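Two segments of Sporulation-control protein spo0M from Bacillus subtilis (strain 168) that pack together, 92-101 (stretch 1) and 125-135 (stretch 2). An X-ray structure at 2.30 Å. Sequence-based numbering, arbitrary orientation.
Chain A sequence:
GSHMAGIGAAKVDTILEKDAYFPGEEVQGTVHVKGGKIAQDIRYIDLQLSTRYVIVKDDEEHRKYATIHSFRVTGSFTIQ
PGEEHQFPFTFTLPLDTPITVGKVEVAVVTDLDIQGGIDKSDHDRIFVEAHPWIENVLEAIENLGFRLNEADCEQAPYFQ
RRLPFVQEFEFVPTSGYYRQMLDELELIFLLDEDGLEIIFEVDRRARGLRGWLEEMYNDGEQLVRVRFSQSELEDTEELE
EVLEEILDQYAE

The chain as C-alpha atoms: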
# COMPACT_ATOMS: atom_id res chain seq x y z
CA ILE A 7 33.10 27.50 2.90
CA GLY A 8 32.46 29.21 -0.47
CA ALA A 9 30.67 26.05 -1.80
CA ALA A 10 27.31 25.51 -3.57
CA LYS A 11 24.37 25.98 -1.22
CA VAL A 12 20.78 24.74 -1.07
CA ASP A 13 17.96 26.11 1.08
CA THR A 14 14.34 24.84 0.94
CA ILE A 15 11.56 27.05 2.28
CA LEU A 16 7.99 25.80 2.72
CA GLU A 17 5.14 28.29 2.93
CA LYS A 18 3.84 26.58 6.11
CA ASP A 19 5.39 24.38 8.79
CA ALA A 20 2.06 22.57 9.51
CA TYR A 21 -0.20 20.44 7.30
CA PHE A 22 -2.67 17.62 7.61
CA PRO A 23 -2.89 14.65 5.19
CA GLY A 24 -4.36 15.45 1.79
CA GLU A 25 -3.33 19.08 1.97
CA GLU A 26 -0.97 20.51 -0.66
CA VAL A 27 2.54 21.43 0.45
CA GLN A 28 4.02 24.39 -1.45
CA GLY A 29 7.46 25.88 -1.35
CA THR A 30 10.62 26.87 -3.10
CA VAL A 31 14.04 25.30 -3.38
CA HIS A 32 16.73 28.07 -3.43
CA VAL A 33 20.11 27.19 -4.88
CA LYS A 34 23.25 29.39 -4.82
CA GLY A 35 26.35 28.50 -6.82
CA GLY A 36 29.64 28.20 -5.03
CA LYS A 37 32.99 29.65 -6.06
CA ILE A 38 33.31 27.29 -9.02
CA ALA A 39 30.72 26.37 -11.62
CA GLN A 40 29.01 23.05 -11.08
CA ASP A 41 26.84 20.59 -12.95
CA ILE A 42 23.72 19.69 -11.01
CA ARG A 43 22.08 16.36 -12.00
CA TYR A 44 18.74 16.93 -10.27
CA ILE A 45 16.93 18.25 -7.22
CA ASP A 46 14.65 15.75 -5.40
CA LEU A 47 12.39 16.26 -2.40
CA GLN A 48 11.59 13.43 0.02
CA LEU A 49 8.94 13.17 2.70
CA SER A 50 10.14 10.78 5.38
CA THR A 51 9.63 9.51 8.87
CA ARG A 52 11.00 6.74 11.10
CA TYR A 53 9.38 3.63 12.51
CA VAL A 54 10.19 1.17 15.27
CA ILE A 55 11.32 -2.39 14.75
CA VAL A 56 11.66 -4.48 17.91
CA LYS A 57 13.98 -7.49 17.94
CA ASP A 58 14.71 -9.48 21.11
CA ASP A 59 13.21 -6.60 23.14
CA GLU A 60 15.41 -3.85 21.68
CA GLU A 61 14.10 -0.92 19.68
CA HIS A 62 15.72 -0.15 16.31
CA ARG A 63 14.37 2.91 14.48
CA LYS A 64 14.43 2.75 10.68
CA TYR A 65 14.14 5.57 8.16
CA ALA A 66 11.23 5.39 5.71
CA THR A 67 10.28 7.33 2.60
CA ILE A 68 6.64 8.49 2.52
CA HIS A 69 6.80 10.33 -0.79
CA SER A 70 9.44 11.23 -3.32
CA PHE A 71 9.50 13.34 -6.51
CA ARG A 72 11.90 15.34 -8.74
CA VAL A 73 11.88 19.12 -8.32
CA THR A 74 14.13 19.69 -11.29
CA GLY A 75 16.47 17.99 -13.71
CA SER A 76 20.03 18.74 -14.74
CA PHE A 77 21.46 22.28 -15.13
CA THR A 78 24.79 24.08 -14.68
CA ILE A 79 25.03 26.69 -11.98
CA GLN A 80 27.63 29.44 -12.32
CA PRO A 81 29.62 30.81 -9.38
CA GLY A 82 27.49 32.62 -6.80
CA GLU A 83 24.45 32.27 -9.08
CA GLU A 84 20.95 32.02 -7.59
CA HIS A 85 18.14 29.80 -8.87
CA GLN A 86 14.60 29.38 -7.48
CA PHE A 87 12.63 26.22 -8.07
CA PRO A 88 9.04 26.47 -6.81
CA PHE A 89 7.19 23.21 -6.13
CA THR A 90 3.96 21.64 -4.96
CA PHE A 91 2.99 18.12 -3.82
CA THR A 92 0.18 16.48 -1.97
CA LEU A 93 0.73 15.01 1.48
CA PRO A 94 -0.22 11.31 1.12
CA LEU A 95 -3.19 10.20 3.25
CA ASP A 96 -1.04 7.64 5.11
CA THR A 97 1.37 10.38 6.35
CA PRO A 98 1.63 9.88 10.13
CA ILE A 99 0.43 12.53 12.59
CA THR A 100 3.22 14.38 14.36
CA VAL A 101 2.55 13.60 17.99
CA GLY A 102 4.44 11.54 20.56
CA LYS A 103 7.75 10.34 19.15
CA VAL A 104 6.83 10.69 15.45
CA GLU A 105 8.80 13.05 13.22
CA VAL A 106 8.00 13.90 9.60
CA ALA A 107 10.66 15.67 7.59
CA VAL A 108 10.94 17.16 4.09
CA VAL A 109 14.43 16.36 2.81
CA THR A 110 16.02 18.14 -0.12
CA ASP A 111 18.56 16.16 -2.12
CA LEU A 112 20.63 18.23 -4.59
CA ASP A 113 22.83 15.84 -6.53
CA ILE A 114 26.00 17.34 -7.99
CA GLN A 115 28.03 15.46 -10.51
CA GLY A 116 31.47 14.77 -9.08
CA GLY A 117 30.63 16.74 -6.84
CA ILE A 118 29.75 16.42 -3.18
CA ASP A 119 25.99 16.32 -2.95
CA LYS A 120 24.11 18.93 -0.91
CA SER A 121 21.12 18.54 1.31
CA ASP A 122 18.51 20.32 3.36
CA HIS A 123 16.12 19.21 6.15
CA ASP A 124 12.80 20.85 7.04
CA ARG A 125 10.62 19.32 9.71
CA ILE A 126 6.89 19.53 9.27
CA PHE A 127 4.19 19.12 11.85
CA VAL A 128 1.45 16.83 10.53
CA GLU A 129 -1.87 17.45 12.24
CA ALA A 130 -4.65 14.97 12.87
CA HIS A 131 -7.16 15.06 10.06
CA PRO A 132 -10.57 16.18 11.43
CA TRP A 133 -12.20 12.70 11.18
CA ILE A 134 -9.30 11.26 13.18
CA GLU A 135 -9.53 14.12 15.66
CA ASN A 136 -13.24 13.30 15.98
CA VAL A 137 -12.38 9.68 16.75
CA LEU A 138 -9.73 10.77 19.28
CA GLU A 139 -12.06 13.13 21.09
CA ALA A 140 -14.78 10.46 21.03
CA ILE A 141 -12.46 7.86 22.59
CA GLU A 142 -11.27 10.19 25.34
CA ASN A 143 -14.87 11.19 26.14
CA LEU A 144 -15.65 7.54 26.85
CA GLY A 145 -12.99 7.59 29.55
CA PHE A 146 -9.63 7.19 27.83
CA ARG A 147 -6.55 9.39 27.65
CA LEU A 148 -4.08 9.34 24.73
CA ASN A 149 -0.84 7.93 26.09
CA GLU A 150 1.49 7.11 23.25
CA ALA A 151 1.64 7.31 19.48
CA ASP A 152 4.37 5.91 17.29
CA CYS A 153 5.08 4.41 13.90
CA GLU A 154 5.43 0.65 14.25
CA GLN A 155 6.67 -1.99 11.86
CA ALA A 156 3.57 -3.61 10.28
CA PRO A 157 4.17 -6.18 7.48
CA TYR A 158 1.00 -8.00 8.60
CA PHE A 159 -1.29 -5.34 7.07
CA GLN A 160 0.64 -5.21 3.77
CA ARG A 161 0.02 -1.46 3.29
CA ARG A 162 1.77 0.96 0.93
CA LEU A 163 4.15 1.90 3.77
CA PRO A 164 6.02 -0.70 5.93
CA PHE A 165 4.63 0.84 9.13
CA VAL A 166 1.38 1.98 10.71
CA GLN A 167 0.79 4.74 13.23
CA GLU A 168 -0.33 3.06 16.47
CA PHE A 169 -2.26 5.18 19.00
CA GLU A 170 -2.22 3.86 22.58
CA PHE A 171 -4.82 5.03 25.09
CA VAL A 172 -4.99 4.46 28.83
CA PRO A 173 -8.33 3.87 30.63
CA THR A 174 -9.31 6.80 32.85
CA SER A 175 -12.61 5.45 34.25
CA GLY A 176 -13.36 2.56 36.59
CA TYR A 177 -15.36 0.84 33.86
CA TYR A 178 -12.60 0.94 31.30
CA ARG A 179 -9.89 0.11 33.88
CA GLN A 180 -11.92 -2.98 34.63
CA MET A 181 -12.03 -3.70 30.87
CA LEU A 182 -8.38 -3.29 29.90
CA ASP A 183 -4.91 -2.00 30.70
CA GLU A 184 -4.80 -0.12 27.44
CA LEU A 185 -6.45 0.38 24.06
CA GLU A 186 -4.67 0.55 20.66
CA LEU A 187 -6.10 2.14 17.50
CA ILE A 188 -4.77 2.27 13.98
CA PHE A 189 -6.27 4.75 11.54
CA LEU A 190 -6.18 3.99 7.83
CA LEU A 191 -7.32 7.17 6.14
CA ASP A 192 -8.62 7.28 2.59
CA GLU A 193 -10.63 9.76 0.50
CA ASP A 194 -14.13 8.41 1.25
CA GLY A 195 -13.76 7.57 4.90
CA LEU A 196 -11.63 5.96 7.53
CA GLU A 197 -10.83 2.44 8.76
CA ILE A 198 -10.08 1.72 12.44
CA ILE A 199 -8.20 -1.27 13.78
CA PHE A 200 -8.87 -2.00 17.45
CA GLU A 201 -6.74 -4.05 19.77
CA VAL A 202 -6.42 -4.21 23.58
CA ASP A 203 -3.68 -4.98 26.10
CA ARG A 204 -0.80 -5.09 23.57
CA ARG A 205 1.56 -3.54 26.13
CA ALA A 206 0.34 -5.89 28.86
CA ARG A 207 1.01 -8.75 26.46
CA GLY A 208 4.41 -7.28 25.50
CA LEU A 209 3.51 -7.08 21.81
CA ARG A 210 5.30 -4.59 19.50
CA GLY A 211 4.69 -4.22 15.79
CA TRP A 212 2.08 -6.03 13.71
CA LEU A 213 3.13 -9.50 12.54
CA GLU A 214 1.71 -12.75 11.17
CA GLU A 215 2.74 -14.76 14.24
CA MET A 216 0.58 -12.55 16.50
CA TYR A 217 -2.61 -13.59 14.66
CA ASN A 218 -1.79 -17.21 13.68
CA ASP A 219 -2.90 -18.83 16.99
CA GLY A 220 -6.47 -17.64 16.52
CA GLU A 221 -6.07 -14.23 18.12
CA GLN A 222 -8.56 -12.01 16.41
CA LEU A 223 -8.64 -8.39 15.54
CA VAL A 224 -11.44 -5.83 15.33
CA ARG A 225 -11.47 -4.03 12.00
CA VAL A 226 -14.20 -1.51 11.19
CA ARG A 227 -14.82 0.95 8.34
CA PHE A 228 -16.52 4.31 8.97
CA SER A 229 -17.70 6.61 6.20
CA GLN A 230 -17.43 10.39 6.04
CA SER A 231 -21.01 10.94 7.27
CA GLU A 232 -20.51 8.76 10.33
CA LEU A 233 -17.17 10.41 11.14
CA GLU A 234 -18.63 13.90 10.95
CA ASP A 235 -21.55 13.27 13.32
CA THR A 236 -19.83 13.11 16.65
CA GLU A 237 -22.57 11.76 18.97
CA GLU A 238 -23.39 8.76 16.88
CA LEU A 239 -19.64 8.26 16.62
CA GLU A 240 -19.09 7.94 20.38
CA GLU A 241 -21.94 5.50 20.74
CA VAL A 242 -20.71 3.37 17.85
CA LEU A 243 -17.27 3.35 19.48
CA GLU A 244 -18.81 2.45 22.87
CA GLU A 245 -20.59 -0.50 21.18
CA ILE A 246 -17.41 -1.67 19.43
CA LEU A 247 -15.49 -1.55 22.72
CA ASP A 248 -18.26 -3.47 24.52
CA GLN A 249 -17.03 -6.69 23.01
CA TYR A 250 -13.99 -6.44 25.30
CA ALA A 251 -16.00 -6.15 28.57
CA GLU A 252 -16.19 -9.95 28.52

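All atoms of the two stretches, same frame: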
# COMPACT_ATOMS: atom_id res chain seq x y z
N THR A 92 1.22 16.78 -2.91
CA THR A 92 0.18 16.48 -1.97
C THR A 92 0.70 15.54 -0.91
O THR A 92 1.33 14.53 -1.22
CB THR A 92 -1.03 15.88 -2.68
OG1 THR A 92 -1.39 16.74 -3.76
CG2 THR A 92 -2.20 15.72 -1.72
N LEU A 93 0.43 15.87 0.35
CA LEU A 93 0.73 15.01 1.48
C LEU A 93 -0.13 13.76 1.37
O LEU A 93 -1.36 13.85 1.44
CB LEU A 93 0.45 15.74 2.78
CG LEU A 93 1.39 15.60 3.97
CD1 LEU A 93 2.71 16.25 3.66
CD2 LEU A 93 0.77 16.22 5.22
N PRO A 94 0.51 12.59 1.21
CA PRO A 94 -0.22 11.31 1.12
C PRO A 94 -1.14 11.11 2.32
O PRO A 94 -0.83 11.63 3.39
CB PRO A 94 0.89 10.25 1.09
CG PRO A 94 2.10 11.01 0.52
CD PRO A 94 1.97 12.43 1.03
N LEU A 95 -2.25 10.40 2.15
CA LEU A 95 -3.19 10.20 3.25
C LEU A 95 -2.67 9.28 4.36
O LEU A 95 -3.23 9.25 5.47
CB LEU A 95 -4.52 9.65 2.72
CG LEU A 95 -5.31 10.66 1.89
CD1 LEU A 95 -6.66 10.09 1.41
CD2 LEU A 95 -5.53 11.91 2.72
N ASP A 96 -1.62 8.51 4.08
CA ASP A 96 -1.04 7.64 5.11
C ASP A 96 0.15 8.32 5.83
O ASP A 96 0.88 7.65 6.57
CB ASP A 96 -0.62 6.28 4.53
CG ASP A 96 0.18 6.43 3.24
OD1 ASP A 96 0.40 7.60 2.87
OD2 ASP A 96 0.61 5.42 2.63
N THR A 97 0.39 9.61 5.57
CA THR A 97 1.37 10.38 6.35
C THR A 97 1.00 10.36 7.83
O THR A 97 -0.12 10.74 8.19
CB THR A 97 1.44 11.86 5.88
OG1 THR A 97 1.78 11.91 4.49
CG2 THR A 97 2.47 12.64 6.68
N PRO A 98 1.95 9.98 8.71
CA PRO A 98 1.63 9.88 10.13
C PRO A 98 1.44 11.26 10.74
O PRO A 98 1.97 12.25 10.21
CB PRO A 98 2.88 9.24 10.74
CG PRO A 98 3.80 8.93 9.58
CD PRO A 98 3.39 9.81 8.47
N ILE A 99 0.70 11.31 11.83
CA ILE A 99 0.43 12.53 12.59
C ILE A 99 1.64 12.82 13.47
O ILE A 99 2.20 11.89 14.06
CB ILE A 99 -0.85 12.38 13.44
CG1 ILE A 99 -2.09 12.36 12.54
CG2 ILE A 99 -0.97 13.46 14.50
CD1 ILE A 99 -3.29 11.65 13.18
N THR A 100 2.04 14.09 13.57
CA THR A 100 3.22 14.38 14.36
C THR A 100 2.76 14.62 15.78
O THR A 100 2.30 15.71 16.14
CB THR A 100 3.97 15.63 13.84
OG1 THR A 100 4.62 15.32 12.61
CG2 THR A 100 5.01 16.07 14.84
N VAL A 101 2.94 13.59 16.60
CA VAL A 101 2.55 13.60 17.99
C VAL A 101 3.37 12.47 18.60
O VAL A 101 3.81 11.57 17.87
CB VAL A 101 1.05 13.39 18.19
CG1 VAL A 101 0.65 11.95 17.88
CG2 VAL A 101 0.65 13.73 19.61
N ARG A 125 11.68 20.01 9.02
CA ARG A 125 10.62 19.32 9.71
C ARG A 125 9.26 19.90 9.38
O ARG A 125 9.13 21.11 9.20
CB ARG A 125 10.89 19.37 11.19
CG ARG A 125 12.27 18.85 11.53
CD ARG A 125 12.71 19.70 12.68
NE ARG A 125 11.63 19.63 13.67
CZ ARG A 125 11.79 19.80 14.97
NH1 ARG A 125 12.98 20.16 15.44
NH2 ARG A 125 10.75 19.71 15.80
N ILE A 126 8.25 19.04 9.29
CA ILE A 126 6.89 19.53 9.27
C ILE A 126 6.03 18.89 10.35
O ILE A 126 6.27 17.75 10.78
CB ILE A 126 6.22 19.32 7.90
CG1 ILE A 126 6.15 17.84 7.54
CG2 ILE A 126 7.01 20.02 6.83
CD1 ILE A 126 5.15 17.57 6.42
N PHE A 127 5.10 19.67 10.87
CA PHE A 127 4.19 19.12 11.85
C PHE A 127 2.98 18.66 11.05
O PHE A 127 2.43 19.43 10.25
CB PHE A 127 3.83 20.15 12.92
CG PHE A 127 5.02 20.64 13.71
CD1 PHE A 127 5.56 19.89 14.74
CD2 PHE A 127 5.61 21.87 13.41
CE1 PHE A 127 6.66 20.34 15.45
CE2 PHE A 127 6.70 22.33 14.12
CZ PHE A 127 7.23 21.56 15.14
N VAL A 128 2.60 17.39 11.23
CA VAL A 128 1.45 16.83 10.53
C VAL A 128 0.30 16.66 11.50
O VAL A 128 0.35 15.82 12.40
CB VAL A 128 1.77 15.48 9.90
CG1 VAL A 128 0.52 14.91 9.27
CG2 VAL A 128 2.90 15.63 8.89
N GLU A 129 -0.75 17.46 11.32
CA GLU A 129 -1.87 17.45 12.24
C GLU A 129 -2.85 16.32 12.00
O GLU A 129 -2.96 15.82 10.89
CB GLU A 129 -2.62 18.77 12.18
CG GLU A 129 -1.82 19.95 12.66
CD GLU A 129 -2.63 21.22 12.59
OE1 GLU A 129 -3.06 21.58 11.47
OE2 GLU A 129 -2.83 21.84 13.65
N ALA A 130 -3.57 15.93 13.05
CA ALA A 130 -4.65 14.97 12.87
C ALA A 130 -5.71 15.54 11.95
O ALA A 130 -6.21 16.64 12.14
CB ALA A 130 -5.26 14.59 14.22
N HIS A 131 -6.05 14.76 10.94
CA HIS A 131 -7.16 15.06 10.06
C HIS A 131 -8.41 15.08 10.93
O HIS A 131 -8.54 14.28 11.86
CB HIS A 131 -7.21 14.01 8.95
CG HIS A 131 -8.34 14.17 7.99
ND1 HIS A 131 -9.64 13.84 8.32
CD2 HIS A 131 -8.37 14.54 6.69
CE1 HIS A 131 -10.42 14.04 7.27
NE2 HIS A 131 -9.67 14.47 6.27
N PRO A 132 -9.34 16.00 10.64
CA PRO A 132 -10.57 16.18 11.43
C PRO A 132 -11.35 14.90 11.77
O PRO A 132 -11.82 14.81 12.89
CB PRO A 132 -11.41 17.09 10.53
CG PRO A 132 -10.38 17.94 9.82
CD PRO A 132 -9.18 17.03 9.60
N TRP A 133 -11.52 13.96 10.84
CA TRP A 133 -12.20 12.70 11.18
C TRP A 133 -11.45 11.96 12.28
O TRP A 133 -12.08 11.39 13.18
CB TRP A 133 -12.33 11.78 9.97
CG TRP A 133 -13.02 12.37 8.77
CD1 TRP A 133 -13.83 13.47 8.74
CD2 TRP A 133 -12.98 11.87 7.44
NE1 TRP A 133 -14.28 13.69 7.47
CE2 TRP A 133 -13.77 12.72 6.64
CE3 TRP A 133 -12.32 10.80 6.83
CZ2 TRP A 133 -13.93 12.53 5.27
CZ3 TRP A 133 -12.48 10.61 5.46
CH2 TRP A 133 -13.28 11.47 4.70
N ILE A 134 -10.12 11.93 12.18
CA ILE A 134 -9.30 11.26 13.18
C ILE A 134 -9.42 12.00 14.49
O ILE A 134 -9.52 11.38 15.55
CB ILE A 134 -7.83 11.17 12.78
CG1 ILE A 134 -7.64 10.21 11.60
CG2 ILE A 134 -6.98 10.70 13.96
CD1 ILE A 134 -6.18 10.14 11.11
N GLU A 135 -9.42 13.33 14.44
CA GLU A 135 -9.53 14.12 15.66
C GLU A 135 -10.91 13.92 16.31
O GLU A 135 -11.04 13.94 17.54
CB GLU A 135 -9.29 15.59 15.35
CG GLU A 135 -9.13 16.48 16.57
CD GLU A 135 -8.35 17.74 16.25
OE1 GLU A 135 -8.52 18.30 15.14
OE2 GLU A 135 -7.54 18.17 17.11

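Stretch 1 runs without regular helix or strand, folding through a type I beta turn from Pro94 to Thr97. Stretch 2 enters as a strand, leaves it after Val128, and begins a helix at Pro132. The two backbones come closest where Ile99 faces Val128, their CA atoms 4.9 Å apart. Here Thr100 N donates a nearly straight hydrogen bond to Val128 O (2.7 Å), and the same oxygen receives a CA-H contact from Ile99 CA at 3.3 Å.

Threonine suits its place at Thr100 because its short side chain carries both a polar and an apolar branch. Thr100 OG1 accepts a weak hydrogen bond from Val128 N (3.2 Å), so Thr100 engages both backbone polar groups of Val128, while Thr100 CG2 meets the edge of the Phe127 ring at CD1, 3.9 Å away.

Val128, buried and branched at CB, points toward stretch 1. Its CG2 packs on Thr97 CG2 (3.7 Å), and its CG1 lies 4.3 Å from Leu93 CD2. Leu93 also reaches Ile126, CD1 to CD1 at 3.9 Å. Thr97 OG1 donates to Pro94 O (2.8 Å) within the turn.

Ile99 extends its CD1 to Ala130 CB (3.7 Å), a methyl in ordinary van der Waals contact, and to Ile134 CD1 (3.9 Å). His131 caps that helix, its ND1 accepting from Trp133 N at 3.1 Å.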